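Local coordinates for RNA-binding protein with serine-rich domain 1 (Homo sapiens, PDB 4A8X) that serves as an auxiliary, peripheral component of the exon junction complex deposited on spliced mRNAs, joining other proteins through its RNA recognition motif domain, at residues M22-T27 with G70-Q75. Numbering follows the deposited sequence.
Sequences MEIFST and GQIDGQ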
loop_
_atom_site.group_PDB
_atom_site.type_symbol
_atom_site.label_atom_id
_atom_site.label_comp_id
_atom_site.label_asym_id
_atom_site.label_seq_id
_atom_site.Cartn_x
_atom_site.Cartn_y
_atom_site.Cartn_z
ATOM N N MET A 22 9.944 3.519 -11.703
ATOM C CA MET A 22 10.591 4.331 -12.743
ATOM C C MET A 22 10.440 5.807 -12.394
ATOM O O MET A 22 11.421 6.571 -12.409
ATOM C CB MET A 22 9.944 4.036 -14.115
ATOM C CG MET A 22 10.479 4.929 -15.298
ATOM S SD MET A 22 12.257 4.684 -15.672
ATOM C CE MET A 22 12.496 5.941 -16.948
ATOM N N GLU A 23 9.208 6.214 -12.088
ATOM C CA GLU A 23 8.913 7.603 -11.748
ATOM C C GLU A 23 9.681 8.074 -10.488
ATOM O O GLU A 23 10.299 9.151 -10.473
ATOM C CB GLU A 23 7.403 7.788 -11.570
ATOM C CG GLU A 23 7.013 9.175 -11.206
ATOM C CD GLU A 23 5.514 9.360 -11.047
ATOM O OE1 GLU A 23 4.734 8.477 -11.438
ATOM O OE2 GLU A 23 5.133 10.415 -10.539
ATOM N N ILE A 24 9.676 7.261 -9.430
ATOM C CA ILE A 24 10.264 7.681 -8.183
ATOM C C ILE A 24 11.808 7.775 -8.297
ATOM O O ILE A 24 12.414 8.753 -7.877
ATOM C CB ILE A 24 9.847 6.694 -7.041
ATOM C CG1 ILE A 24 8.372 6.919 -6.668
ATOM C CG2 ILE A 24 10.743 6.842 -5.848
ATOM C CD1 ILE A 24 7.779 5.773 -5.802
ATOM N N PHE A 25 12.439 6.750 -8.835
ATOM C CA PHE A 25 13.894 6.673 -8.798
ATOM C C PHE A 25 14.563 7.501 -9.902
ATOM O O PHE A 25 15.749 7.854 -9.822
ATOM C CB PHE A 25 14.309 5.208 -8.777
ATOM C CG PHE A 25 14.177 4.625 -7.397
ATOM C CD1 PHE A 25 15.198 4.761 -6.497
ATOM C CD2 PHE A 25 12.984 4.038 -6.982
ATOM C CE1 PHE A 25 15.059 4.285 -5.175
ATOM C CE2 PHE A 25 12.838 3.572 -5.671
ATOM C CZ PHE A 25 13.899 3.705 -4.773
ATOM N N SER A 26 13.777 7.858 -10.898
ATOM C CA SER A 26 14.254 8.773 -11.938
ATOM C C SER A 26 14.542 10.138 -11.322
ATOM O O SER A 26 15.328 10.927 -11.872
ATOM C CB SER A 26 13.231 8.898 -13.062
ATOM O OG SER A 26 13.305 7.755 -13.905
ATOM N N THR A 27 13.924 10.416 -10.178
ATOM C CA THR A 27 14.287 11.587 -9.369
ATOM C C THR A 27 15.813 11.679 -9.169
ATOM O O THR A 27 16.341 12.777 -9.004
ATOM C CB THR A 27 13.604 11.563 -7.939
ATOM O OG1 THR A 27 12.187 11.457 -8.077
ATOM C CG2 THR A 27 13.898 12.861 -7.144
ATOM N N GLY A 70 13.829 5.335 3.152
ATOM C CA GLY A 70 12.784 6.221 2.668
ATOM C C GLY A 70 11.463 5.433 2.696
ATOM O O GLY A 70 11.411 4.290 3.209
ATOM N N GLN A 71 10.410 6.049 2.203
ATOM C CA GLN A 71 9.073 5.445 2.229
ATOM C C GLN A 71 8.432 5.413 0.863
ATOM O O GLN A 71 8.526 6.379 0.121
ATOM C CB GLN A 71 8.146 6.238 3.163
ATOM C CG GLN A 71 8.579 6.226 4.616
ATOM C CD GLN A 71 7.774 7.209 5.435
ATOM O OE1 GLN A 71 6.605 6.970 5.719
ATOM N NE2 GLN A 71 8.383 8.344 5.790
ATOM N N ILE A 72 7.754 4.305 0.549
ATOM C CA ILE A 72 6.954 4.180 -0.665
ATOM C C ILE A 72 5.623 3.483 -0.318
ATOM O O ILE A 72 5.620 2.413 0.312
ATOM C CB ILE A 72 7.684 3.409 -1.788
ATOM C CG1 ILE A 72 9.058 4.035 -2.156
ATOM C CG2 ILE A 72 6.744 3.312 -3.044
ATOM C CD1 ILE A 72 9.813 3.339 -3.345
ATOM N N ASP A 73 4.528 4.113 -0.710
ATOM C CA ASP A 73 3.166 3.690 -0.370
ATOM C C ASP A 73 2.987 3.334 1.096
ATOM O O ASP A 73 2.450 2.255 1.418
ATOM C CB ASP A 73 2.734 2.493 -1.238
ATOM C CG ASP A 73 1.268 2.175 -1.094
ATOM O OD1 ASP A 73 0.457 3.106 -0.870
ATOM O OD2 ASP A 73 0.928 0.965 -1.200
ATOM N N GLY A 74 3.472 4.207 1.983
ATOM C CA GLY A 74 3.206 4.111 3.403
ATOM C C GLY A 74 4.066 3.113 4.133
ATOM O O GLY A 74 3.812 2.801 5.287
ATOM N N GLN A 75 5.080 2.602 3.454
ATOM C CA GLN A 75 5.949 1.591 4.018
ATOM C C GLN A 75 7.423 1.984 3.840
ATOM O O GLN A 75 7.845 2.449 2.777
ATOM C CB GLN A 75 5.675 0.228 3.341
ATOM C CG GLN A 75 6.418 -0.935 3.972
ATOM C CD GLN A 75 5.717 -2.240 3.696
ATOM O OE1 GLN A 75 4.703 -2.564 4.339
ATOM N NE2 GLN A 75 6.211 -2.978 2.691
#
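With chi1 at -73° in Ile24 and a similar rotation in Ile72, each isoleucine sets CG1 opposite its carbonyl carbon, and the nearly extended second torsions bring the two CD1 methyls together between helix 18-26 and strand 71-72. In this RNA recognition motif the first helix thus meets the short strand 71-72, outermost of the sheet within this chain, by side chains alone, with no hydrogen bond passing between the segments. The isoleucines point at each other tip to tip: CD1 of Ile24 lies 3.8 Å from CG2 of Ile72 and 4.0 Å from CD1 of Ile72, reaching both branches. The CA atoms of Ile24 and Ile72 are 8.9 Å apart. Met67 of helix 57-67 touches Ile24, Phe25 and Ile72 alike, and Ile77 also packs on Phe25 and Ile72, so this small buried patch joins both helices to the sheet. A type I' turn from Ile72 to Gln75 reverses the chain beside it. Gln71 and Ile72 also pair antiparallel with a strand of another protein's chain, which continues the sheet across the interface. The phenyl ring makes a second contact on the same methyl: CE2 of Phe25 lies 3.8 Å from CD1 of Ile72, approaching obliquely.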